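Local coordinates for glycosyltransferase (Rickettsia africae, PDB 7MI0), which probably transfers sugar residues from an activated donor to an acceptor, as expected of a GT-B-fold glycosyltransferase of family 4, at residues A[220-225]-A[251-256]; A[23-28]-A[104-109]; A[308-313]-A[369-374]; A[158-163]-A[179-184]. All blocks are in the same frame, centred on the assembly; numbering follows the deposited sequence.

Contact 1. Residues A[220-225]-A[251-256]; sequences RMTSWK and SRHPNF
One face of the F256 phenyl ring is covered by backbone: S223 CA stands 3.6 Å from the ring centroid and 18° off its normal, a CH-pi contact. M221 O lies at the edge of this ring and of the H253 imidazole; T222 O comes obliquely to F256 CE2. Over one face of the W224 indole, T222 CG2 sits 3.4 Å above the plane, offset toward the rim. The sulfur of M221 completes a Met-aromatic contact, SD lying obliquely 5.3 Å from the F256 centroid, while M221 CG touches F256 CD2 at 4.0 Å. F256 CG is anti to its backbone N (chi1 178°), in the first turn of helix 254-266. Both segments follow parallel strands of the C-terminal Rossmann-like domain of a GT-B fold: strand 214-218 leads into the first, and the neighbouring strand 243-247 into the second. M221 sits at the centre of an inverse gamma turn, closed by T222 N to R220 O at 2.8 Å. H253, the N-cap residue of the helix, lies side by side with T222, its CD2 3.3 Å from T222 OG1. D249, just before 251-256, bonds to the M221 backbone, R252 N and S251 OG.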
loop_
_atom_site.group_PDB
_atom_site.type_symbol
_atom_site.label_atom_id
_atom_site.label_comp_id
_atom_site.label_asym_id
_atom_site.label_seq_id
_atom_site.Cartn_x
_atom_site.Cartn_y
_atom_site.Cartn_z
ATOM N N ARG A 220 4.609 -4.652 9.471
ATOM C CA ARG A 220 3.706 -5.130 10.506
ATOM C C ARG A 220 4.208 -6.463 11.047
ATOM O O ARG A 220 4.682 -7.316 10.294
ATOM C CB ARG A 220 2.287 -5.270 9.936
ATOM C CG ARG A 220 1.304 -6.014 10.831
ATOM C CD ARG A 220 -0.148 -5.809 10.391
ATOM N NE ARG A 220 -0.547 -6.614 9.239
ATOM C CZ ARG A 220 -0.526 -6.195 7.979
ATOM N NH1 ARG A 220 -0.053 -5.000 7.651
ATOM N NH2 ARG A 220 -0.997 -6.993 7.022
ATOM N N MET A 221 4.134 -6.630 12.367
ATOM C CA MET A 221 4.627 -7.852 13.002
ATOM C C MET A 221 3.592 -8.963 12.831
ATOM O O MET A 221 2.815 -9.285 13.733
ATOM C CB MET A 221 4.944 -7.603 14.470
ATOM C CG MET A 221 5.830 -8.647 15.093
ATOM S SD MET A 221 7.452 -8.662 14.331
ATOM C CE MET A 221 8.469 -8.981 15.765
ATOM N N THR A 222 3.587 -9.561 11.640
ATOM C CA THR A 222 2.789 -10.746 11.357
ATOM C C THR A 222 3.671 -11.793 10.683
ATOM O O THR A 222 4.744 -11.486 10.156
ATOM C CB THR A 222 1.561 -10.412 10.491
ATOM O OG1 THR A 222 0.742 -11.580 10.339
ATOM C CG2 THR A 222 1.979 -9.902 9.125
ATOM N N SER A 223 3.206 -13.047 10.707
ATOM C CA SER A 223 4.077 -14.170 10.361
ATOM C C SER A 223 4.532 -14.114 8.908
ATOM O O SER A 223 5.712 -14.339 8.612
ATOM C CB SER A 223 3.373 -15.498 10.647
ATOM O OG SER A 223 2.193 -15.631 9.873
ATOM N N TRP A 224 3.622 -13.812 7.987
ATOM C CA TRP A 224 3.961 -13.856 6.570
ATOM C C TRP A 224 4.812 -12.675 6.112
ATOM O O TRP A 224 5.160 -12.606 4.926
ATOM C CB TRP A 224 2.684 -13.942 5.730
ATOM C CG TRP A 224 1.719 -12.820 5.963
ATOM C CD1 TRP A 224 0.751 -12.754 6.925
ATOM C CD2 TRP A 224 1.619 -11.607 5.207
ATOM N NE1 TRP A 224 0.058 -11.571 6.816
ATOM C CE2 TRP A 224 0.573 -10.848 5.771
ATOM C CE3 TRP A 224 2.315 -11.085 4.111
ATOM C CZ2 TRP A 224 0.206 -9.598 5.277
ATOM C CZ3 TRP A 224 1.950 -9.841 3.620
ATOM C CH2 TRP A 224 0.904 -9.113 4.203
ATOM N N LYS A 225 5.167 -11.753 7.010
ATOM C CA LYS A 225 6.031 -10.640 6.637
ATOM C C LYS A 225 7.494 -11.042 6.499
ATOM O O LYS A 225 8.253 -10.326 5.840
ATOM C CB LYS A 225 5.911 -9.504 7.654
ATOM C CG LYS A 225 4.716 -8.591 7.435
ATOM C CD LYS A 225 4.751 -7.895 6.089
ATOM C CE LYS A 225 3.592 -6.930 5.955
ATOM N NZ LYS A 225 3.560 -6.279 4.624
ATOM N N SER A 251 0.634 -5.485 17.845
ATOM C CA SER A 251 -0.572 -5.666 18.644
ATOM C C SER A 251 -1.567 -6.637 18.030
ATOM O O SER A 251 -2.162 -7.438 18.759
ATOM C CB SER A 251 -1.256 -4.313 18.860
ATOM O OG SER A 251 -0.328 -3.334 19.287
ATOM N N ARG A 252 -1.774 -6.579 16.709
ATOM C CA ARG A 252 -2.759 -7.447 16.069
ATOM C C ARG A 252 -2.358 -8.913 16.156
ATOM O O ARG A 252 -3.227 -9.787 16.266
ATOM C CB ARG A 252 -2.959 -7.034 14.611
ATOM N N HIS A 253 -1.060 -9.200 16.113
ATOM C CA HIS A 253 -0.534 -10.557 16.247
ATOM C C HIS A 253 0.556 -10.542 17.312
ATOM O O HIS A 253 1.741 -10.736 17.016
ATOM C CB HIS A 253 -0.010 -11.075 14.908
ATOM C CG HIS A 253 -1.043 -11.089 13.822
ATOM N ND1 HIS A 253 -2.120 -11.950 13.828
ATOM C CD2 HIS A 253 -1.164 -10.345 12.695
ATOM C CE1 HIS A 253 -2.860 -11.735 12.754
ATOM N NE2 HIS A 253 -2.301 -10.768 12.049
ATOM N N PRO A 254 0.182 -10.314 18.575
ATOM C CA PRO A 254 1.205 -10.196 19.625
ATOM C C PRO A 254 1.887 -11.510 19.940
ATOM O O PRO A 254 3.069 -11.507 20.304
ATOM C CB PRO A 254 0.405 -9.679 20.826
ATOM C CG PRO A 254 -0.951 -10.278 20.630
ATOM C CD PRO A 254 -1.181 -10.330 19.134
ATOM N N ASN A 255 1.163 -12.628 19.828
ATOM C CA ASN A 255 1.760 -13.947 20.015
ATOM C C ASN A 255 3.004 -14.119 19.154
ATOM O O ASN A 255 4.033 -14.620 19.620
ATOM C CB ASN A 255 0.721 -15.025 19.689
ATOM C CG ASN A 255 -0.059 -14.724 18.406
ATOM O OD1 ASN A 255 -0.494 -13.592 18.175
ATOM N ND2 ASN A 255 -0.233 -15.739 17.569
ATOM N N PHE A 256 2.930 -13.682 17.895
ATOM C CA PHE A 256 4.055 -13.807 16.975
ATOM C C PHE A 256 5.220 -12.905 17.373
ATOM O O PHE A 256 6.383 -13.268 17.152
ATOM C CB PHE A 256 3.577 -13.489 15.554
ATOM C CG PHE A 256 4.659 -13.541 14.513
ATOM C CD1 PHE A 256 5.226 -14.749 14.140
ATOM C CD2 PHE A 256 5.091 -12.381 13.888
ATOM C CE1 PHE A 256 6.214 -14.798 13.179
ATOM C CE2 PHE A 256 6.078 -12.422 12.926
ATOM C CZ PHE A 256 6.642 -13.632 12.573
#

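Contact 2. Residues A[23-28]-A[104-109]; sequences ILQVVP and IVHTRS
Both ring nitrogens of H106 are held from outside the strand pair, ND1 by Y389 OH and NE2 by T130 OG1, so two hydrogen bonds fix the rotation of the buried imidazole. H106 stands on the sheet face with I23, Q25 and I104, its CG anti to the backbone N (chi1 -170°). Beside it, Q25 OE1 lies 2.4 Å from R108 NH1, at the edge of the guanidinium and near its plane, with the amide plane turned 56° from it. R108 NE bonds to H132 NE2, and H106 CE1 lies over one guanidinium face. Backbone geometry defines neighbouring parallel strands, their axes 4.7 Å apart and 22° from parallel, at the centre of the N-terminal Rossmann-like sheet of a GT-B fold. L24 is bonded through both its N and its O: the N donates to I104 O at 3.1 Å and the O accepts from H106 N at 2.8 Å. V26 N then bonds to H106 O at 2.9 Å, and a weak bond from R108 N to V26 O ends the ladder. On the other face, towards helix 114-122, V26 CG2 meets V105 CG1 at 4.0 Å and L24 CD2 meets V105 CG2. I23 CD1 folds against I104 CB at 3.8 Å on the H106 face. Past the strands, P28 CG rests 3.8 Å from S109 CA.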
loop_
_atom_site.group_PDB
_atom_site.type_symbol
_atom_site.label_atom_id
_atom_site.label_comp_id
_atom_site.label_asym_id
_atom_site.label_seq_id
_atom_site.Cartn_x
_atom_site.Cartn_y
_atom_site.Cartn_z
ATOM N N ILE A 23 -17.776 12.674 -6.786
ATOM C CA ILE A 23 -17.267 11.317 -6.652
ATOM C C ILE A 23 -17.584 10.825 -5.251
ATOM O O ILE A 23 -17.094 11.380 -4.261
ATOM C CB ILE A 23 -15.759 11.241 -6.925
ATOM C CG1 ILE A 23 -15.434 11.875 -8.280
ATOM C CG2 ILE A 23 -15.295 9.791 -6.856
ATOM C CD1 ILE A 23 -16.167 11.241 -9.446
ATOM N N LEU A 24 -18.397 9.779 -5.173
ATOM C CA LEU A 24 -18.730 9.120 -3.920
ATOM C C LEU A 24 -17.879 7.861 -3.802
ATOM O O LEU A 24 -17.980 6.960 -4.642
ATOM C CB LEU A 24 -20.225 8.793 -3.875
ATOM C CG LEU A 24 -20.793 7.901 -2.767
ATOM C CD1 LEU A 24 -20.454 8.443 -1.403
ATOM C CD2 LEU A 24 -22.298 7.784 -2.921
ATOM N N GLN A 25 -17.024 7.812 -2.782
ATOM C CA GLN A 25 -16.203 6.639 -2.510
ATOM C C GLN A 25 -16.790 5.856 -1.343
ATOM O O GLN A 25 -17.208 6.439 -0.337
ATOM C CB GLN A 25 -14.756 7.025 -2.189
ATOM C CG GLN A 25 -14.059 7.839 -3.271
ATOM C CD GLN A 25 -12.555 7.906 -3.064
ATOM O OE1 GLN A 25 -11.850 6.930 -3.296
ATOM N NE2 GLN A 25 -12.062 9.055 -2.614
ATOM N N VAL A 26 -16.815 4.534 -1.480
ATOM C CA VAL A 26 -17.346 3.644 -0.454
ATOM C C VAL A 26 -16.188 2.816 0.087
ATOM O O VAL A 26 -15.537 2.085 -0.667
ATOM C CB VAL A 26 -18.464 2.749 -1.012
ATOM C CG1 VAL A 26 -19.211 2.062 0.114
ATOM C CG2 VAL A 26 -19.418 3.562 -1.875
ATOM N N VAL A 27 -15.931 2.928 1.384
ATOM C CA VAL A 27 -14.809 2.262 2.041
ATOM C C VAL A 27 -15.358 1.183 2.966
ATOM O O VAL A 27 -16.279 1.463 3.742
ATOM C CB VAL A 27 -13.941 3.252 2.836
ATOM C CG1 VAL A 27 -12.740 2.539 3.429
ATOM C CG2 VAL A 27 -13.508 4.390 1.946
ATOM N N PRO A 28 -14.821 -0.045 2.931
ATOM C CA PRO A 28 -15.322 -1.094 3.831
ATOM C C PRO A 28 -14.544 -1.193 5.135
ATOM O O PRO A 28 -13.620 -0.411 5.389
ATOM C CB PRO A 28 -15.157 -2.363 2.991
ATOM C CG PRO A 28 -13.920 -2.086 2.187
ATOM C CD PRO A 28 -13.898 -0.589 1.918
ATOM N N ILE A 104 -20.170 9.414 -10.192
ATOM C CA ILE A 104 -19.516 8.112 -10.138
ATOM C C ILE A 104 -19.555 7.618 -8.702
ATOM O O ILE A 104 -19.260 8.376 -7.772
ATOM C CB ILE A 104 -18.056 8.173 -10.626
ATOM C CG1 ILE A 104 -17.980 8.467 -12.123
ATOM C CG2 ILE A 104 -17.317 6.889 -10.295
ATOM C CD1 ILE A 104 -16.573 8.759 -12.583
ATOM N N VAL A 105 -19.919 6.356 -8.515
ATOM C CA VAL A 105 -19.727 5.673 -7.245
ATOM C C VAL A 105 -18.517 4.763 -7.383
ATOM O O VAL A 105 -18.466 3.914 -8.281
ATOM C CB VAL A 105 -20.974 4.878 -6.832
ATOM C CG1 VAL A 105 -20.656 4.035 -5.610
ATOM C CG2 VAL A 105 -22.122 5.820 -6.550
ATOM N N HIS A 106 -17.547 4.941 -6.491
ATOM C CA HIS A 106 -16.236 4.303 -6.558
ATOM C C HIS A 106 -16.102 3.374 -5.356
ATOM O O HIS A 106 -15.997 3.836 -4.214
ATOM C CB HIS A 106 -15.150 5.381 -6.571
ATOM C CG HIS A 106 -13.776 4.876 -6.877
ATOM N ND1 HIS A 106 -12.714 5.723 -7.107
ATOM C CD2 HIS A 106 -13.284 3.619 -6.985
ATOM C CE1 HIS A 106 -11.626 5.011 -7.343
ATOM N NE2 HIS A 106 -11.945 3.731 -7.274
ATOM N N THR A 107 -16.118 2.067 -5.603
ATOM C CA THR A 107 -16.080 1.076 -4.535
ATOM C C THR A 107 -14.705 0.430 -4.456
ATOM O O THR A 107 -14.108 0.076 -5.479
ATOM C CB THR A 107 -17.144 -0.009 -4.733
ATOM O OG1 THR A 107 -16.762 -0.882 -5.803
ATOM C CG2 THR A 107 -18.468 0.617 -5.084
ATOM N N ARG A 108 -14.212 0.271 -3.233
ATOM C CA ARG A 108 -12.936 -0.375 -2.958
ATOM C C ARG A 108 -13.126 -1.538 -1.993
ATOM O O ARG A 108 -12.310 -1.767 -1.098
ATOM C CB ARG A 108 -11.928 0.635 -2.413
ATOM C CG ARG A 108 -12.258 2.088 -2.762
ATOM C CD ARG A 108 -11.160 3.043 -2.309
ATOM N NE ARG A 108 -10.039 3.046 -3.240
ATOM C CZ ARG A 108 -9.584 4.120 -3.867
ATOM N NH1 ARG A 108 -10.085 5.322 -3.636
ATOM N NH2 ARG A 108 -8.594 3.987 -4.742
ATOM N N SER A 109 -14.214 -2.289 -2.180
ATOM C CA SER A 109 -14.627 -3.385 -1.312
ATOM C C SER A 109 -14.008 -4.707 -1.760
ATOM O O SER A 109 -13.640 -4.887 -2.922
ATOM C CB SER A 109 -16.152 -3.501 -1.301
ATOM O OG SER A 109 -16.746 -2.268 -0.932
#

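Contact 3. Residues A[308-313]-A[369-374]; sequences EGQAMK and RHTVIN
R369 leaves its helix with CG anti to the backbone N (chi1 179°) and stays extended to NE, a reach that carries its guanidinium to the C-terminal end of helix 304-311. This is helix-to-helix packing in the C-terminal Rossmann-like domain of a GT-B fold, where helix 359-375 meets the last turn of helix 304-311. R369 NH1 donates to A311 O at 2.9 Å with an N-H...O angle of 164°. The acceptor lies in the guanidinium plane, but the donor stands 31° above the carbonyl plane. The same NH1 also binds F189 O, and NH2 binds C186 O, so main-chain oxygens of three residues hold the group and would partly offset its charge, as would the helix end. K313, just past that end, crosses the arginine obliquely, its CG 3.7 Å from R369 CB. One turn along helix 359-375, V372 points its two methyls at the other helix: CG1 meets A311 CB at 4.1 Å, while CG2 lies anti to the carbonyl carbon. Q310 is extended beyond CG, and its NE2 donates to T327 O and T333 O. Q310 CB meets V372 CG2 at 3.5 Å.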
loop_
_atom_site.group_PDB
_atom_site.type_symbol
_atom_site.label_atom_id
_atom_site.label_comp_id
_atom_site.label_asym_id
_atom_site.label_seq_id
_atom_site.Cartn_x
_atom_site.Cartn_y
_atom_site.Cartn_z
ATOM N N GLU A 308 8.495 3.453 -0.710
ATOM C CA GLU A 308 8.890 4.463 0.267
ATOM C C GLU A 308 10.399 4.481 0.458
ATOM O O GLU A 308 11.007 5.553 0.558
ATOM C CB GLU A 308 8.192 4.216 1.604
ATOM C CG GLU A 308 6.781 4.750 1.674
ATOM C CD GLU A 308 6.093 4.410 2.982
ATOM O OE1 GLU A 308 6.707 3.714 3.820
ATOM O OE2 GLU A 308 4.933 4.839 3.166
ATOM N N GLY A 309 11.022 3.303 0.510
ATOM C CA GLY A 309 12.469 3.254 0.647
ATOM C C GLY A 309 13.191 3.774 -0.582
ATOM O O GLY A 309 14.214 4.454 -0.472
ATOM N N GLN A 310 12.679 3.451 -1.770
ATOM C CA GLN A 310 13.272 3.983 -2.991
ATOM C C GLN A 310 13.168 5.501 -3.034
ATOM O O GLN A 310 14.095 6.181 -3.490
ATOM C CB GLN A 310 12.597 3.365 -4.211
ATOM C CG GLN A 310 13.035 1.960 -4.521
ATOM C CD GLN A 310 12.277 1.381 -5.696
ATOM O OE1 GLN A 310 11.045 1.325 -5.689
ATOM N NE2 GLN A 310 13.011 0.950 -6.718
ATOM N N ALA A 311 12.048 6.053 -2.561
ATOM C CA ALA A 311 11.905 7.504 -2.521
ATOM C C ALA A 311 12.963 8.148 -1.632
ATOM O O ALA A 311 13.385 9.284 -1.888
ATOM C CB ALA A 311 10.505 7.880 -2.037
ATOM N N MET A 312 13.413 7.443 -0.598
ATOM C CA MET A 312 14.360 7.992 0.357
ATOM C C MET A 312 15.811 7.732 -0.030
ATOM O O MET A 312 16.704 7.944 0.800
ATOM C CB MET A 312 14.072 7.433 1.751
ATOM C CG MET A 312 12.740 7.878 2.331
ATOM S SD MET A 312 12.546 9.671 2.447
ATOM C CE MET A 312 13.852 10.084 3.601
ATOM N N LYS A 313 16.062 7.283 -1.265
ATOM C CA LYS A 313 17.421 7.085 -1.795
ATOM C C LYS A 313 18.186 6.022 -1.002
ATOM O O LYS A 313 19.355 6.196 -0.656
ATOM C CB LYS A 313 18.210 8.404 -1.834
ATOM C CG LYS A 313 17.711 9.438 -2.837
ATOM C CD LYS A 313 18.533 10.726 -2.776
ATOM C CE LYS A 313 18.286 11.619 -3.993
ATOM N NZ LYS A 313 19.092 12.874 -3.976
ATOM N N ARG A 369 15.250 6.937 -6.255
ATOM C CA ARG A 369 14.316 8.045 -6.117
ATOM C C ARG A 369 13.884 8.580 -7.476
ATOM O O ARG A 369 12.740 9.029 -7.628
ATOM C CB ARG A 369 14.916 9.166 -5.276
ATOM C CG ARG A 369 13.961 10.344 -5.134
ATOM C CD ARG A 369 14.438 11.393 -4.161
ATOM N NE ARG A 369 13.561 12.555 -4.202
ATOM C CZ ARG A 369 12.470 12.690 -3.465
ATOM N NH1 ARG A 369 12.114 11.767 -2.586
ATOM N NH2 ARG A 369 11.717 13.776 -3.613
ATOM N N HIS A 370 14.771 8.533 -8.474
ATOM C CA HIS A 370 14.389 8.973 -9.809
ATOM C C HIS A 370 13.225 8.153 -10.346
ATOM O O HIS A 370 12.265 8.708 -10.898
ATOM C CB HIS A 370 15.582 8.893 -10.756
ATOM C CG HIS A 370 16.509 10.061 -10.655
ATOM N ND1 HIS A 370 17.880 9.923 -10.607
ATOM C CD2 HIS A 370 16.262 11.391 -10.597
ATOM C CE1 HIS A 370 18.439 11.117 -10.523
ATOM N NE2 HIS A 370 17.479 12.025 -10.514
ATOM N N THR A 371 13.274 6.832 -10.183
ATOM C CA THR A 371 12.209 6.019 -10.754
ATOM C C THR A 371 10.893 6.224 -10.016
ATOM O O THR A 371 9.824 6.092 -10.619
ATOM C CB THR A 371 12.605 4.541 -10.772
ATOM O OG1 THR A 371 11.712 3.829 -11.636
ATOM C CG2 THR A 371 12.546 3.930 -9.376
ATOM N N VAL A 372 10.944 6.579 -8.730
ATOM C CA VAL A 372 9.710 6.833 -7.997
ATOM C C VAL A 372 9.091 8.152 -8.444
ATOM O O VAL A 372 7.865 8.271 -8.561
ATOM C CB VAL A 372 9.974 6.799 -6.481
ATOM C CG1 VAL A 372 8.730 7.208 -5.712
ATOM C CG2 VAL A 372 10.392 5.406 -6.064
ATOM N N ILE A 373 9.925 9.154 -8.723
ATOM C CA ILE A 373 9.416 10.437 -9.197
ATOM C C ILE A 373 8.845 10.311 -10.599
ATOM O O ILE A 373 7.850 10.967 -10.934
ATOM C CB ILE A 373 10.537 11.491 -9.125
ATOM C CG1 ILE A 373 10.755 11.904 -7.678
ATOM C CG2 ILE A 373 10.225 12.713 -9.987
ATOM C CD1 ILE A 373 11.869 12.859 -7.527
ATOM N N ASN A 374 9.436 9.447 -11.426
ATOM C CA ASN A 374 9.040 9.314 -12.822
ATOM C C ASN A 374 7.855 8.380 -13.031
ATOM O O ASN A 374 7.171 8.498 -14.055
ATOM C CB ASN A 374 10.221 8.807 -13.650
ATOM C CG ASN A 374 11.224 9.898 -13.971
ATOM O OD1 ASN A 374 11.922 10.396 -13.090
ATOM N ND2 ASN A 374 11.306 10.269 -15.245
#

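Contact 4. Residues A[158-163]-A[179-184]; sequences VSNFVK and VIERGV
V158 lies against the guanidinium of R182, crossing it obliquely, with CG1 3.4 Å above one face and offset toward the rim. V158 CB is 3.4 Å from R182 NE. V179 makes the second packing contact: its CG2 meets the aliphatic K163 CD at 3.6 Å, with N160 OD1 4.0 Å away, while its CG1 rests on the S159 carbonyl. The backbones meet between these two groups, where E181 CA directs a CA-H...O contact to V158 O (3.6 Å, 164° at the hydrogen). What turns the arginine is its own segment: bends at chi2 (-61°) and chi3 (94°) fold R182 back so that NH2 donates to I180 O at 2.7 Å, with a weak bond from NE to the same oxygen. S159 N-caps helix 160-168, its OG accepting from V162 N at 3.2 Å and also bonding to A301 O. E326 accepts from N160 N and F161 N at the same helix start, and E181 pairs with K384. A301 and E326 belong to the C-terminal half of the chain, and the contact follows strand 154-157 and the edge strand 177-179 beside it, which is consistent with a place beside the interdomain cleft of a GT-B glycosyltransferase.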
loop_
_atom_site.group_PDB
_atom_site.type_symbol
_atom_site.label_atom_id
_atom_site.label_comp_id
_atom_site.label_asym_id
_atom_site.label_seq_id
_atom_site.Cartn_x
_atom_site.Cartn_y
_atom_site.Cartn_z
ATOM N N VAL A 158 -4.472 -2.130 -8.551
ATOM C CA VAL A 158 -3.398 -1.345 -7.946
ATOM C C VAL A 158 -2.018 -1.841 -8.333
ATOM O O VAL A 158 -1.019 -1.239 -7.914
ATOM C CB VAL A 158 -3.463 -1.349 -6.407
ATOM C CG1 VAL A 158 -4.823 -0.876 -5.913
ATOM C CG2 VAL A 158 -3.135 -2.734 -5.877
ATOM N N SER A 159 -1.925 -2.922 -9.106
ATOM C CA SER A 159 -0.642 -3.424 -9.582
ATOM C C SER A 159 -0.889 -4.335 -10.773
ATOM O O SER A 159 -2.025 -4.717 -11.064
ATOM C CB SER A 159 0.117 -4.162 -8.472
ATOM O OG SER A 159 -0.616 -5.273 -7.972
ATOM N N ASN A 160 0.191 -4.680 -11.469
ATOM C CA ASN A 160 0.057 -5.676 -12.522
ATOM C C ASN A 160 -0.126 -7.068 -11.951
ATOM O O ASN A 160 -0.682 -7.937 -12.628
ATOM C CB ASN A 160 1.264 -5.650 -13.456
ATOM C CG ASN A 160 1.193 -4.515 -14.463
ATOM O OD1 ASN A 160 0.503 -4.614 -15.483
ATOM N ND2 ASN A 160 1.911 -3.430 -14.182
ATOM N N PHE A 161 0.331 -7.294 -10.722
ATOM C CA PHE A 161 0.080 -8.563 -10.055
ATOM C C PHE A 161 -1.414 -8.767 -9.823
ATOM O O PHE A 161 -1.944 -9.860 -10.055
ATOM C CB PHE A 161 0.870 -8.592 -8.749
ATOM C CG PHE A 161 0.620 -9.790 -7.898
ATOM C CD1 PHE A 161 1.104 -11.030 -8.260
ATOM C CD2 PHE A 161 -0.060 -9.664 -6.698
ATOM C CE1 PHE A 161 0.889 -12.129 -7.457
ATOM C CE2 PHE A 161 -0.274 -10.758 -5.889
ATOM C CZ PHE A 161 0.204 -11.993 -6.270
ATOM N N VAL A 162 -2.116 -7.717 -9.395
ATOM C CA VAL A 162 -3.562 -7.819 -9.225
ATOM C C VAL A 162 -4.258 -7.931 -10.577
ATOM O O VAL A 162 -5.232 -8.677 -10.727
ATOM C CB VAL A 162 -4.086 -6.622 -8.408
ATOM C CG1 VAL A 162 -5.601 -6.544 -8.464
ATOM C CG2 VAL A 162 -3.621 -6.725 -6.963
ATOM N N LYS A 163 -3.770 -7.199 -11.585
ATOM C CA LYS A 163 -4.372 -7.275 -12.914
ATOM C C LYS A 163 -4.300 -8.690 -13.469
ATOM O O LYS A 163 -5.256 -9.170 -14.089
ATOM C CB LYS A 163 -3.684 -6.295 -13.865
ATOM C CG LYS A 163 -4.170 -6.366 -15.311
ATOM C CD LYS A 163 -3.137 -5.775 -16.266
ATOM C CE LYS A 163 -3.568 -5.877 -17.723
ATOM N NZ LYS A 163 -4.593 -4.864 -18.091
ATOM N N VAL A 179 -4.706 -0.306 -14.946
ATOM C CA VAL A 179 -3.751 -0.361 -13.846
ATOM C C VAL A 179 -3.423 1.058 -13.401
ATOM O O VAL A 179 -3.085 1.915 -14.226
ATOM C CB VAL A 179 -2.476 -1.114 -14.254
ATOM C CG1 VAL A 179 -1.564 -1.297 -13.045
ATOM C CG2 VAL A 179 -2.829 -2.450 -14.873
ATOM N N ILE A 180 -3.530 1.306 -12.097
ATOM C CA ILE A 180 -3.126 2.574 -11.488
ATOM C C ILE A 180 -2.198 2.214 -10.328
ATOM O O ILE A 180 -2.653 1.995 -9.201
ATOM C CB ILE A 180 -4.316 3.406 -11.002
ATOM C CG1 ILE A 180 -5.323 3.609 -12.129
ATOM C CG2 ILE A 180 -3.850 4.742 -10.448
ATOM C CD1 ILE A 180 -6.520 4.435 -11.720
ATOM N N GLU A 181 -0.894 2.154 -10.598
ATOM C CA GLU A 181 0.060 1.758 -9.568
ATOM C C GLU A 181 -0.028 2.684 -8.360
ATOM O O GLU A 181 -0.473 3.830 -8.444
ATOM C CB GLU A 181 1.495 1.772 -10.102
ATOM C CG GLU A 181 1.797 0.783 -11.209
ATOM C CD GLU A 181 1.499 1.346 -12.585
ATOM O OE1 GLU A 181 0.591 2.205 -12.701
ATOM O OE2 GLU A 181 2.179 0.931 -13.552
ATOM N N ARG A 182 0.415 2.167 -7.222
ATOM C CA ARG A 182 0.392 2.938 -5.993
ATOM C C ARG A 182 1.502 3.980 -5.999
ATOM O O ARG A 182 2.602 3.741 -6.503
ATOM C CB ARG A 182 0.537 2.008 -4.793
ATOM C CG ARG A 182 -0.585 0.995 -4.682
ATOM C CD ARG A 182 -1.917 1.693 -4.519
ATOM N NE ARG A 182 -2.611 1.880 -5.787
ATOM C CZ ARG A 182 -3.754 2.540 -5.922
ATOM N NH1 ARG A 182 -4.337 3.130 -4.890
ATOM N NH2 ARG A 182 -4.327 2.609 -7.124
ATOM N N GLY A 183 1.210 5.145 -5.430
ATOM C CA GLY A 183 2.139 6.256 -5.421
ATOM C C GLY A 183 2.634 6.577 -4.026
ATOM O O GLY A 183 1.953 6.317 -3.035
ATOM N N VAL A 184 3.830 7.149 -3.960
ATOM C CA VAL A 184 4.427 7.620 -2.717
ATOM C C VAL A 184 4.528 9.137 -2.785
ATOM O O VAL A 184 4.912 9.698 -3.818
ATOM C CB VAL A 184 5.807 6.975 -2.473
ATOM C CG1 VAL A 184 6.616 7.778 -1.475
ATOM C CG2 VAL A 184 5.622 5.579 -1.958
#

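Overall arrangement
Contact 2 is the sheet core of the N-terminal domain, with a backbone ladder and no exposed residue taking part. Contact 1 joins a loop to a helix start at the C-terminal sheet, its centre about 29 Å from that of contact 2; it is largely buried, with exposed residues at its margin, and relies on ring and sulfur packing. Contacts 3 and 4 are both partly buried, but one ties helices by an arginine-to-carbonyl bond whereas the other packs a valine methyl over the face of an arginine guanidinium. These two touch, through V184 CG1 on A311 CB at 3.9 Å, linking the two halves of the chain. Helix 378-393 packs against residues of both contact 2 and contact 4.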